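Local coordinates for protein acetyl-CoA acetyltransferase (Bacillus anthracis, PDB 3SS6) that probably catalyses thiolase-type acetyl transfer between coenzyme A thioesters, condensing two acetyl-CoA molecules to acetoacetyl-CoA or running the reverse cleavage, at residues 165-170 and 241-246; 283-288 and 294-299; 288-293 and 319-324; 314-319 and 361-366; 323-328 and 332-337. All coordinates share one frame; numbering follows the deposited sequence. Where two conformers were deposited one is given.

Contact 1 (165-170 and 241-246)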
# COMPACT_ATOMS: atom_id res chain seq x y z
N ASN A 165 -15.11 20.66 22.91
CA ASN A 165 -14.49 21.44 23.98
C ASN A 165 -15.17 22.80 24.10
O ASN A 165 -15.38 23.30 25.20
CB ASN A 165 -12.99 21.61 23.76
CG ASN A 165 -12.21 20.32 23.99
OD1 ASN A 165 -12.67 19.42 24.70
ND2 ASN A 165 -11.02 20.23 23.38
N LEU A 166 -15.49 23.39 22.96
CA LEU A 166 -16.15 24.68 22.95
C LEU A 166 -17.60 24.57 23.41
O LEU A 166 -18.11 25.46 24.07
CB LEU A 166 -16.05 25.33 21.57
CG LEU A 166 -14.70 25.99 21.27
CD1 LEU A 166 -14.65 26.48 19.82
CD2 LEU A 166 -14.42 27.13 22.24
N VAL A 167 -18.25 23.45 23.07
CA VAL A 167 -19.61 23.18 23.54
C VAL A 167 -19.65 23.24 25.06
O VAL A 167 -20.48 23.93 25.65
CB VAL A 167 -20.08 21.78 23.10
CG1 VAL A 167 -21.34 21.36 23.87
CG2 VAL A 167 -20.34 21.75 21.60
N GLU A 168 -18.74 22.51 25.69
CA GLU A 168 -18.66 22.48 27.14
C GLU A 168 -18.28 23.85 27.74
O GLU A 168 -18.85 24.27 28.74
CB GLU A 168 -17.66 21.41 27.58
CG GLU A 168 -18.08 20.00 27.16
CD GLU A 168 -16.90 19.03 27.04
OE1 GLU A 168 -15.76 19.43 27.36
OE2 GLU A 168 -17.13 17.88 26.62
N GLN A 169 -17.32 24.52 27.12
CA GLN A 169 -16.86 25.81 27.62
C GLN A 169 -17.94 26.89 27.55
O GLN A 169 -18.14 27.64 28.51
CB GLN A 169 -15.60 26.25 26.85
CG GLN A 169 -14.96 27.53 27.38
CD GLN A 169 -13.58 27.77 26.78
OE1 GLN A 169 -12.82 26.83 26.52
NE2 GLN A 169 -13.25 29.04 26.54
N TYR A 170 -18.63 26.97 26.42
CA TYR A 170 -19.63 28.01 26.19
C TYR A 170 -21.07 27.57 26.50
O TYR A 170 -22.01 28.33 26.26
CB TYR A 170 -19.50 28.55 24.76
CG TYR A 170 -18.34 29.50 24.59
CD1 TYR A 170 -18.52 30.87 24.69
CD2 TYR A 170 -17.05 29.03 24.32
CE1 TYR A 170 -17.46 31.75 24.54
CE2 TYR A 170 -15.98 29.91 24.17
CZ TYR A 170 -16.20 31.27 24.29
OH TYR A 170 -15.17 32.17 24.15
N GLY A 241 -22.51 13.40 23.45
CA GLY A 241 -22.15 14.68 22.89
C GLY A 241 -23.30 15.31 22.12
O GLY A 241 -24.44 14.84 22.18
N SER A 242 -22.99 16.38 21.39
CA SER A 242 -24.00 17.11 20.61
C SER A 242 -23.51 17.51 19.22
O SER A 242 -24.31 17.87 18.37
CB SER A 242 -24.49 18.34 21.37
OG SER A 242 -23.40 19.18 21.73
N VAL A 243 -22.20 17.44 18.97
CA VAL A 243 -21.69 17.66 17.62
C VAL A 243 -21.95 16.41 16.78
O VAL A 243 -21.57 15.31 17.17
CB VAL A 243 -20.18 18.02 17.61
CG1 VAL A 243 -19.69 18.29 16.19
CG2 VAL A 243 -19.91 19.22 18.50
N THR A 244 -22.62 16.58 15.64
CA THR A 244 -23.00 15.47 14.77
C THR A 244 -22.50 15.72 13.35
O THR A 244 -21.97 16.79 13.04
CB THR A 244 -24.52 15.32 14.68
OG1 THR A 244 -25.05 16.41 13.91
CG2 THR A 244 -25.16 15.34 16.07
N ALA A 245 -22.70 14.76 12.46
CA ALA A 245 -22.38 14.98 11.06
C ALA A 245 -23.28 16.07 10.47
O ALA A 245 -22.88 16.77 9.53
CB ALA A 245 -22.53 13.70 10.27
N GLY A 246 -24.48 16.20 11.01
CA GLY A 246 -25.44 17.16 10.48
C GLY A 246 -25.17 18.60 10.88
O GLY A 246 -25.52 19.52 10.15

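Contact 2 (283-288 and 294-299)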
# COMPACT_ATOMS: atom_id res chain seq x y z
N ALA A 283 -4.34 35.77 14.78
CA ALA A 283 -4.18 35.59 16.23
C ALA A 283 -4.01 34.11 16.58
O ALA A 283 -4.69 33.25 16.01
CB ALA A 283 -5.39 36.18 16.97
N GLY A 284 -3.09 33.81 17.49
CA GLY A 284 -2.90 32.44 17.93
C GLY A 284 -3.60 32.12 19.24
O GLY A 284 -3.54 32.90 20.20
N VAL A 285 -4.23 30.95 19.29
CA VAL A 285 -4.94 30.50 20.49
C VAL A 285 -4.61 29.05 20.81
O VAL A 285 -3.83 28.41 20.10
CB VAL A 285 -6.48 30.60 20.30
CG1 VAL A 285 -6.89 32.05 20.11
CG2 VAL A 285 -6.93 29.75 19.11
N ASP A 286 -5.19 28.54 21.90
CA ASP A 286 -5.04 27.14 22.31
C ASP A 286 -5.58 26.19 21.23
O ASP A 286 -6.76 26.26 20.89
CB ASP A 286 -5.80 26.91 23.62
CG ASP A 286 -5.65 25.50 24.17
OD1 ASP A 286 -5.08 24.62 23.48
OD2 ASP A 286 -6.12 25.25 25.30
N PRO A 287 -4.73 25.31 20.70
CA PRO A 287 -5.20 24.40 19.64
C PRO A 287 -6.41 23.56 20.08
O PRO A 287 -7.23 23.16 19.25
CB PRO A 287 -4.00 23.46 19.41
CG PRO A 287 -2.82 24.23 19.91
CD PRO A 287 -3.31 25.08 21.05
N LYS A 288 -6.51 23.30 21.38
CA LYS A 288 -7.61 22.47 21.90
C LYS A 288 -8.97 23.15 21.78
O LYS A 288 -10.01 22.49 21.86
CB LYS A 288 -7.34 22.04 23.34
CG LYS A 288 -6.23 21.02 23.47
CD LYS A 288 -6.01 20.65 24.92
CE LYS A 288 -4.83 19.72 25.09
NZ LYS A 288 -4.60 19.40 26.52
N PRO A 294 -11.39 33.17 15.56
CA PRO A 294 -11.88 34.43 14.98
C PRO A 294 -12.12 35.54 16.00
O PRO A 294 -12.04 36.71 15.62
CB PRO A 294 -13.20 34.01 14.31
CG PRO A 294 -12.97 32.55 13.95
CD PRO A 294 -12.17 32.00 15.10
N ALA A 295 -12.39 35.22 17.26
CA ALA A 295 -12.66 36.28 18.24
C ALA A 295 -11.46 37.23 18.42
O ALA A 295 -11.57 38.43 18.16
CB ALA A 295 -13.13 35.70 19.58
N PRO A 296 -10.31 36.70 18.86
CA PRO A 296 -9.16 37.60 18.98
C PRO A 296 -8.68 38.16 17.63
O PRO A 296 -8.16 39.27 17.61
CB PRO A 296 -8.08 36.72 19.62
CG PRO A 296 -8.50 35.32 19.33
CD PRO A 296 -10.00 35.34 19.35
N ALA A 297 -8.84 37.41 16.54
CA ALA A 297 -8.42 37.90 15.23
C ALA A 297 -9.26 39.10 14.83
O ALA A 297 -8.74 40.12 14.36
CB ALA A 297 -8.51 36.80 14.17
N ILE A 298 -10.57 38.99 15.02
CA ILE A 298 -11.46 40.10 14.69
C ILE A 298 -11.20 41.31 15.60
O ILE A 298 -11.10 42.44 15.12
CB ILE A 298 -12.94 39.67 14.70
CG1 ILE A 298 -13.21 38.74 13.51
CG2 ILE A 298 -13.87 40.89 14.67
CD1 ILE A 298 -14.58 38.08 13.53
N ARG A 299 -11.07 41.07 16.90
CA ARG A 299 -10.82 42.18 17.83
C ARG A 299 -9.53 42.90 17.47
O ARG A 299 -9.50 44.13 17.42
CB ARG A 299 -10.80 41.70 19.28
CG ARG A 299 -12.17 41.22 19.76
CD ARG A 299 -12.17 40.86 21.24
NE ARG A 299 -13.53 40.82 21.77
CZ ARG A 299 -14.05 39.80 22.45
NH1 ARG A 299 -13.33 38.72 22.70
NH2 ARG A 299 -15.30 39.88 22.89

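Contact 3 (288-293 and 319-324)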
# COMPACT_ATOMS: atom_id res chain seq x y z
N LYS A 288 -6.51 23.30 21.38
CA LYS A 288 -7.61 22.47 21.90
C LYS A 288 -8.97 23.15 21.78
O LYS A 288 -10.01 22.49 21.86
CB LYS A 288 -7.34 22.04 23.34
CG LYS A 288 -6.23 21.02 23.47
CD LYS A 288 -6.01 20.65 24.92
CE LYS A 288 -4.83 19.72 25.09
NZ LYS A 288 -4.60 19.40 26.52
N ILE A 289 -8.96 24.47 21.59
CA ILE A 289 -10.18 25.21 21.29
C ILE A 289 -9.97 26.12 20.09
O ILE A 289 -10.40 27.29 20.08
CB ILE A 289 -10.65 26.03 22.50
CG1 ILE A 289 -9.47 26.82 23.09
CG2 ILE A 289 -11.26 25.12 23.56
CD1 ILE A 289 -9.89 27.96 24.00
N MET A 290 -9.32 25.57 19.06
CA MET A 290 -8.98 26.32 17.85
C MET A 290 -10.16 27.09 17.25
O MET A 290 -9.97 28.10 16.58
CB MET A 290 -8.35 25.40 16.79
CG MET A 290 -9.29 24.33 16.23
SD MET A 290 -10.17 24.93 14.77
CE MET A 290 -11.53 23.74 14.72
N GLY A 291 -11.37 26.63 17.51
CA GLY A 291 -12.54 27.21 16.88
C GLY A 291 -12.81 28.65 17.28
O GLY A 291 -13.53 29.35 16.57
N ILE A 292 -12.24 29.07 18.40
CA ILE A 292 -12.45 30.43 18.93
C ILE A 292 -11.55 31.48 18.26
O ILE A 292 -11.70 32.69 18.49
CB ILE A 292 -12.24 30.49 20.45
CG1 ILE A 292 -12.97 31.68 21.05
CG2 ILE A 292 -10.75 30.54 20.79
CD1 ILE A 292 -14.48 31.64 20.83
N GLY A 293 -10.60 31.02 17.46
CA GLY A 293 -9.67 31.92 16.79
C GLY A 293 -10.24 33.23 16.24
O GLY A 293 -9.61 34.28 16.40
N GLU A 319 -18.43 28.39 9.19
CA GLU A 319 -18.95 27.36 10.09
C GLU A 319 -18.17 26.05 9.89
O GLU A 319 -18.57 25.22 9.09
CB GLU A 319 -20.43 27.08 9.78
CG GLU A 319 -21.43 28.15 10.20
CD GLU A 319 -22.75 28.00 9.46
OE1 GLU A 319 -22.82 27.17 8.53
OE2 GLU A 319 -23.72 28.72 9.79
N ALA A 320 -17.08 25.85 10.63
CA ALA A 320 -16.40 24.56 10.63
C ALA A 320 -17.28 23.54 11.36
O ALA A 320 -17.40 22.37 10.96
CB ALA A 320 -15.06 24.69 11.32
N PHE A 321 -17.87 24.00 12.46
CA PHE A 321 -18.90 23.26 13.17
C PHE A 321 -19.88 24.32 13.62
O PHE A 321 -19.48 25.46 13.88
CB PHE A 321 -18.32 22.53 14.39
CG PHE A 321 -17.21 21.60 14.04
CD1 PHE A 321 -17.47 20.27 13.78
CD2 PHE A 321 -15.91 22.08 13.93
CE1 PHE A 321 -16.44 19.41 13.43
CE2 PHE A 321 -14.88 21.23 13.57
CZ PHE A 321 -15.14 19.89 13.33
N ALA A 322 -21.16 23.98 13.69
CA ALA A 322 -22.12 24.96 14.19
C ALA A 322 -21.71 25.42 15.60
O ALA A 322 -21.84 26.60 15.94
CB ALA A 322 -23.51 24.36 14.21
N ALA A 323 -21.22 24.48 16.41
CA ALA A 323 -20.83 24.78 17.79
C ALA A 323 -19.69 25.78 17.82
O ALA A 323 -19.64 26.66 18.67
CB ALA A 323 -20.41 23.50 18.50
N GLN A 324 -18.76 25.62 16.88
CA GLN A 324 -17.61 26.51 16.82
C GLN A 324 -18.07 27.91 16.43
O GLN A 324 -17.65 28.90 17.04
CB GLN A 324 -16.58 25.96 15.83
CG GLN A 324 -15.56 26.96 15.37
CD GLN A 324 -15.95 27.68 14.09
OE1 GLN A 324 -16.60 27.11 13.21
NE2 GLN A 324 -15.54 28.94 13.99

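Contact 4 (314-319 and 361-366)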
# COMPACT_ATOMS: atom_id res chain seq x y z
N LEU A 314 -21.76 43.36 6.83
CA LEU A 314 -21.91 41.91 6.71
C LEU A 314 -20.66 41.21 7.20
O LEU A 314 -19.56 41.73 7.08
CB LEU A 314 -22.13 41.50 5.26
CG LEU A 314 -23.46 41.90 4.60
CD1 LEU A 314 -23.45 41.43 3.15
CD2 LEU A 314 -24.66 41.31 5.34
N LEU A 315 -20.84 40.01 7.75
CA LEU A 315 -19.72 39.18 8.13
C LEU A 315 -19.88 37.77 7.55
O LEU A 315 -21.00 37.24 7.47
CB LEU A 315 -19.57 39.08 9.66
CG LEU A 315 -19.33 40.35 10.48
CD1 LEU A 315 -20.65 41.02 10.83
CD2 LEU A 315 -18.56 40.03 11.77
N GLU A 316 -18.76 37.19 7.17
CA GLU A 316 -18.67 35.76 6.88
C GLU A 316 -17.74 35.18 7.93
O GLU A 316 -16.58 35.55 7.99
CB GLU A 316 -18.07 35.51 5.50
CG GLU A 316 -19.02 35.78 4.33
CD GLU A 316 -20.02 34.66 4.14
OE1 GLU A 316 -19.62 33.48 4.20
OE2 GLU A 316 -21.22 34.96 3.93
N ILE A 317 -18.28 34.30 8.77
CA ILE A 317 -17.50 33.57 9.77
C ILE A 317 -17.66 32.10 9.44
O ILE A 317 -18.74 31.54 9.65
CB ILE A 317 -18.08 33.77 11.20
CG1 ILE A 317 -18.23 35.26 11.53
CG2 ILE A 317 -17.20 33.06 12.23
CD1 ILE A 317 -16.92 36.01 11.57
N ASN A 318 -16.62 31.45 8.92
CA ASN A 318 -16.87 30.09 8.45
C ASN A 318 -17.41 29.17 9.54
O ASN A 318 -16.91 29.16 10.67
CB ASN A 318 -15.65 29.46 7.78
CG ASN A 318 -15.96 28.09 7.22
OD1 ASN A 318 -16.94 27.92 6.49
ND2 ASN A 318 -15.16 27.10 7.59
N GLU A 319 -18.43 28.39 9.19
CA GLU A 319 -18.95 27.36 10.09
C GLU A 319 -18.17 26.05 9.89
O GLU A 319 -18.57 25.22 9.09
CB GLU A 319 -20.43 27.08 9.78
CG GLU A 319 -21.43 28.15 10.20
CD GLU A 319 -22.75 28.00 9.46
OE1 GLU A 319 -22.82 27.17 8.53
OE2 GLU A 319 -23.72 28.72 9.79
N VAL A 361 -14.86 35.72 -1.56
CA VAL A 361 -15.61 35.84 -2.81
C VAL A 361 -17.09 36.09 -2.52
O VAL A 361 -17.71 37.02 -3.06
CB VAL A 361 -15.47 34.57 -3.69
CG1 VAL A 361 -16.49 34.57 -4.84
CG2 VAL A 361 -14.07 34.44 -4.23
N SER A 362 -17.68 35.25 -1.68
CA SER A 362 -19.10 35.36 -1.37
C SER A 362 -19.46 36.69 -0.69
O SER A 362 -20.48 37.33 -1.02
CB SER A 362 -19.53 34.17 -0.52
OG SER A 362 -19.30 32.96 -1.24
N LEU A 363 -18.63 37.10 0.26
CA LEU A 363 -18.84 38.37 0.94
C LEU A 363 -18.84 39.54 -0.03
O LEU A 363 -19.71 40.41 0.03
CB LEU A 363 -17.75 38.58 1.99
CG LEU A 363 -17.81 39.87 2.81
CD1 LEU A 363 -19.11 39.98 3.60
CD2 LEU A 363 -16.60 39.86 3.75
N ILE A 364 -17.86 39.57 -0.93
CA ILE A 364 -17.76 40.68 -1.87
C ILE A 364 -19.02 40.83 -2.70
O ILE A 364 -19.57 41.93 -2.84
CB ILE A 364 -16.55 40.51 -2.80
CG1 ILE A 364 -15.25 40.71 -2.02
CG2 ILE A 364 -16.64 41.49 -3.96
CD1 ILE A 364 -14.01 40.20 -2.74
N HIS A 365 -19.51 39.71 -3.22
CA HIS A 365 -20.69 39.74 -4.07
C HIS A 365 -21.96 40.08 -3.31
O HIS A 365 -22.83 40.76 -3.85
CB HIS A 365 -20.83 38.42 -4.84
CG HIS A 365 -19.82 38.28 -5.93
ND1 HIS A 365 -19.98 38.86 -7.17
CD2 HIS A 365 -18.61 37.67 -5.96
CE1 HIS A 365 -18.93 38.59 -7.93
NE2 HIS A 365 -18.08 37.87 -7.21
N GLU A 366 -22.07 39.62 -2.06
CA GLU A 366 -23.28 39.90 -1.28
C GLU A 366 -23.31 41.35 -0.80
O GLU A 366 -24.37 41.98 -0.79
CB GLU A 366 -23.44 38.89 -0.13
CG GLU A 366 -24.72 39.06 0.73
CD GLU A 366 -26.04 38.79 -0.03
OE1 GLU A 366 -26.01 38.32 -1.18
OE2 GLU A 366 -27.11 39.05 0.56
O HOH W 1 -21.97 36.73 2.08

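Contact 5 (323-328 and 332-337). Unlike the reference sequence in segment 332-337: D333 (reference Gly).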
# COMPACT_ATOMS: atom_id res chain seq x y z
N ALA A 323 -21.22 24.48 16.41
CA ALA A 323 -20.83 24.78 17.79
C ALA A 323 -19.69 25.78 17.82
O ALA A 323 -19.64 26.66 18.67
CB ALA A 323 -20.41 23.50 18.50
N GLN A 324 -18.76 25.62 16.88
CA GLN A 324 -17.61 26.51 16.82
C GLN A 324 -18.07 27.91 16.43
O GLN A 324 -17.65 28.90 17.04
CB GLN A 324 -16.58 25.96 15.83
CG GLN A 324 -15.56 26.96 15.37
CD GLN A 324 -15.95 27.68 14.09
OE1 GLN A 324 -16.60 27.11 13.21
NE2 GLN A 324 -15.54 28.94 13.99
N TYR A 325 -18.94 27.99 15.43
CA TYR A 325 -19.51 29.28 15.06
C TYR A 325 -20.22 29.93 16.26
O TYR A 325 -20.06 31.12 16.55
CB TYR A 325 -20.49 29.17 13.88
CG TYR A 325 -21.27 30.45 13.81
CD1 TYR A 325 -20.69 31.60 13.29
CD2 TYR A 325 -22.54 30.55 14.36
CE1 TYR A 325 -21.35 32.80 13.29
CE2 TYR A 325 -23.23 31.76 14.36
CZ TYR A 325 -22.62 32.88 13.83
OH TYR A 325 -23.27 34.09 13.82
N LEU A 326 -21.02 29.13 16.97
CA LEU A 326 -21.79 29.64 18.10
C LEU A 326 -20.89 30.22 19.20
O LEU A 326 -21.23 31.22 19.82
CB LEU A 326 -22.72 28.57 18.65
CG LEU A 326 -23.96 28.35 17.78
CD1 LEU A 326 -24.56 26.97 17.99
CD2 LEU A 326 -25.01 29.43 18.08
N ALA A 327 -19.73 29.59 19.43
CA ALA A 327 -18.80 30.10 20.42
C ALA A 327 -18.31 31.49 20.02
O ALA A 327 -18.24 32.39 20.85
CB ALA A 327 -17.61 29.15 20.61
N VAL A 328 -17.98 31.66 18.75
CA VAL A 328 -17.56 32.97 18.24
C VAL A 328 -18.70 33.99 18.36
O VAL A 328 -18.49 35.11 18.83
CB VAL A 328 -17.10 32.89 16.78
CG1 VAL A 328 -16.80 34.28 16.24
CG2 VAL A 328 -15.86 32.01 16.66
N LEU A 332 -18.23 37.32 20.79
CA LEU A 332 -18.25 38.66 20.19
C LEU A 332 -19.62 39.34 20.28
O LEU A 332 -19.75 40.51 19.92
CB LEU A 332 -17.82 38.59 18.72
CG LEU A 332 -16.37 38.16 18.42
CD1 LEU A 332 -16.16 38.14 16.91
CD2 LEU A 332 -15.38 39.10 19.07
N ASP A 333 -20.63 38.61 20.76
CA ASP A 333 -22.01 39.08 20.77
C ASP A 333 -22.44 39.60 19.40
O ASP A 333 -22.90 40.73 19.27
CB ASP A 333 -22.22 40.16 21.84
CG ASP A 333 -23.69 40.45 22.10
OD1 ASP A 333 -24.55 39.61 21.76
OD2 ASP A 333 -23.98 41.53 22.66
N LEU A 334 -22.28 38.76 18.38
CA LEU A 334 -22.61 39.15 17.01
C LEU A 334 -24.11 39.23 16.77
O LEU A 334 -24.89 38.54 17.42
CB LEU A 334 -22.02 38.15 16.01
CG LEU A 334 -20.51 37.96 16.00
CD1 LEU A 334 -20.14 36.88 15.02
CD2 LEU A 334 -19.80 39.26 15.67
N ASP A 335 -24.50 40.09 15.83
CA ASP A 335 -25.86 40.13 15.32
C ASP A 335 -26.00 39.11 14.19
O ASP A 335 -25.55 39.35 13.07
CB ASP A 335 -26.18 41.53 14.78
CG ASP A 335 -27.59 41.63 14.23
OD1 ASP A 335 -28.29 40.60 14.12
OD2 ASP A 335 -28.01 42.76 13.88
N ARG A 336 -26.63 37.98 14.48
CA ARG A 336 -26.66 36.89 13.50
C ARG A 336 -27.29 37.31 12.17
O ARG A 336 -26.97 36.74 11.12
CB ARG A 336 -27.40 35.67 14.08
CG ARG A 336 -27.31 34.44 13.18
CD ARG A 336 -28.13 33.28 13.75
NE ARG A 336 -27.57 32.79 15.01
CZ ARG A 336 -28.10 31.81 15.73
NH1 ARG A 336 -29.20 31.20 15.32
NH2 ARG A 336 -27.52 31.43 16.87
N GLU A 337 -28.17 38.31 12.20
CA GLU A 337 -28.82 38.78 10.97
C GLU A 337 -27.85 39.39 9.97
O GLU A 337 -28.19 39.56 8.79
CB GLU A 337 -29.94 39.77 11.30
CG GLU A 337 -31.12 39.13 12.02
CD GLU A 337 -32.29 40.09 12.24
OE1 GLU A 337 -33.39 39.61 12.58
OE2 GLU A 337 -32.11 41.32 12.08

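Contact 1 (165-170 and 241-246)
V167 of helix 159-170 meets S242 and V243 inside the long insertion between strands 112-120 and 252-262, a region that probably corresponds to the loop domain of other thiolases. The helix presents a single valine to a chain segment without regular secondary structure, and its two methyl groups divide the work. CG1, placed anti to the backbone N (chi1 166°), lies 3.7 Å from S242 OG. The other branch, V167 CG2, is 4.0 Å from V243 CG2, and the two valine side chains pass at a slant rather than end to end. That same V167 methyl is also 4.0 Å from S242 OG, so the serine oxygen rests near both tips of the valine fork. No hydrogen bond links the two segments directly. The hydroxyl of S242 is instead bonded to Q177 on helix 174-194, a residue that V167 and V243 also touch. One turn before V167, the carboxylate oxygen OE2 of E164 accepts the backbone N-H groups of both S242 and V243, and this fixes the loop against the helix. V243 reaches on to F321, while V167 leans on A323 of helix 322-332. The chemistry is thus divided: the methyl groups supply a small apolar seam of ordinary van der Waals spacing, and the position of the loop is probably set more by the hydrogen bonds to E164 and Q177 beside it.

Contact 2 (283-288 and 294-299)
P296, in the first turn of helix 294-305, turns its ring toward the end of strand 275-284. Its CB sits 3.8 Å from A283 CB, a methyl-to-methylene contact at the start of the ring. One bond further out, P296 CG has two neighbours: V285 CG1 at 3.7 Å and A283 CB at 4.0 Å. The valine and proline side chains cross at about a right angle, so the valine brings one methyl to the ring instead of lying along it. That methyl is put there by the first torsion of V285 (chi1 -64°), which sets CG1 anti to the carbonyl carbon. Strand 275-284, helix 294-305 and strand 314-317 form a beta-alpha-beta crossover in the large mixed sheet, its two strands running parallel with two others between them. This contact lies at the first strand-to-helix connection. On the strand, A283 is hydrogen-bonded through its backbone to G386 of the adjacent strand 385-393, and its CB also lies 3.7 Å from A297 N. The methyl groups of A283 and A297 are close as well, CB to CB 4.2 Å. Beyond V285 the chain bends in an Asx turn: D286 OD1 accepts K288 N at 2.9 Å, the donor arriving from well above the carboxylate plane. Next to this turn D286 packs on D80 and P287 on L74, both of a second subunit.

Contact 3 (288-293 and 319-324)
Q324 and G291 bury similar areas against each other, and M290 adds a smaller share beside F321. The segment 319-324 holds the last three residues of the N-E-A-F sequence motif, which in thiolases borders the active site, and continues into the first turn of helix 322-332; facing it is the 3-10 turn that leads to helix 294-305. The aliphatic part of Q324 packs tightly on G291. Its CG, anti to the backbone N (chi1 163°), lies 3.4 Å from G291 CA, against a backbone that carries no side chain. The glutamine then bends sharply at chi2, -92°, and this swings the amide so that its two ends serve different segments. On one end Q324 NE2 gives a weak hydrogen bond to G291 O, 3.3 Å long. On the other, Q324 OE1 accepts A320 N at 2.9 Å, with the donor tilted 22° from the plane of the carbonyl, and F321 N more weakly at 3.4 Å. F321 is the N-cap, so a side chain from the third helical residue reaches back to its N-H as in one half of a capping box, though the phenylalanine side chain has no acceptor with which to return the bond. The amide has a partner at each end, the one at NE2 weak, which probably sets its rotation. M290, A320 and Q324 also touch C380 of strand 374-381, while the F321 ring packs on A163 and V243. M290 ends at that ring: its CE meets the edge, near the ring plane, 4.3 Å from F321 CE2.

Contact 4 (314-319 and 361-366)
L314 lays its CD1 methyl over the stem of E366, 3.6 Å from E366 CG, the two side chains crossing at about a right angle. This is sheet-against-helix packing of the alpha/beta thiolase fold: strand 314-317 of the mixed sheet is covered by helix 352-370. The segments run nearly antiparallel, at 163°, with their axes 8.7 Å apart at the closest. L314 and E316, alternate residues of the strand, face the helix, and L363 lies between them. From the helix, L363 CD1 reaches L314 CB at 3.8 Å. The same leucine turns its CB toward the other strand residue, 3.9 Å from E316 CG, and these two side chains slide past each other in opposite directions. E316 is therefore apolar where it touches the helix; its chain bends at chi2, -77°, and carries the carboxylate toward a water near S362 O. E366 likewise offers its methylene groups to L314, while its carboxylate forms salt bridges with R369 and R370, so a buried acid is partnered by charge further along its own helix. The other side of the helix carries V361 and I364, which touch strand 7-19, so that the helix is clasped between distant parts of the chain. In the strand, L314 and E316 are hydrogen-bonded through their backbones to I376 of strand 374-381. The water lies 2.7 Å from E316 OE2 and makes a long, weak hydrogen bond of 3.5 Å to S362 O, the carbonyl that also accepts E366 N within the helix.

Contact 5 (323-328 and 332-337)
V328 O accepts the N-H of L332 in a nearly straight bond of 3.0 Å, the i to i+4 link of the last turn of helix 322-332, before D333 breaks away with a positive phi of 50°. Around that bond the side chains of V328 and L332 lie side by side and point the same way, V328 CG1 4.0 Å from L332 CD1. After the turn L334 comes back toward the helix, and its CD1 approaches the same V328 methyl at 4.4 Å. V328 CG1 thus meets both leucines; L334 CD1 also comes near Y325 OH, and R336, two residues on, runs past Y325 and L326. Its CG is 4.1 Å from Y325 OH, and the ring and guanidinium planes stand 68° apart, so the two groups do not stack. A bend at chi3 (-67°) then turns the guanidinium toward L326, whose CD2 lies 3.4 Å from R336 NH2. The polar ends are gathered by E329, one turn beyond Y325: its OE1 takes both the Y325 hydroxyl and a salt bridge from R336 NE, while R336 NH1 pairs with E179 of helix 174-194. A bound sulfate, probably from the crystallisation liquor, has its nearest atom about 3 Å from the R336 side chain. Further on, D335 OD1 accepts E337 N at 3.0 Å in an Asx turn. With D333 as the C-prime residue, the bonds L334 N to E329 O and D333 N to K330 O make a Schellman motif, the classic C-terminal cap by which a helix ends and its chain turns back.

In the fold
Contact 1, in the N-terminal thiolase domain, comes first along the chain; the other four lie in the C-terminal domain. Contact 3 is the hub: its centre is about 9 Å from that of contact 1 and about 10 Å from those of contacts 2 and 5. It shares K288 with contact 2, E319 with contact 4, and A323 and Q324 with contact 5, as both use helix 322-332. Contact 5 is nested inside the loop closed by contact 4, and contacts 2 and 4 reach the same mixed sheet. Contacts 1 and 4 lie farthest apart, centres about 24 Å. The insertion is thereby joined to the C-terminal half beside the N-E-A-F motif.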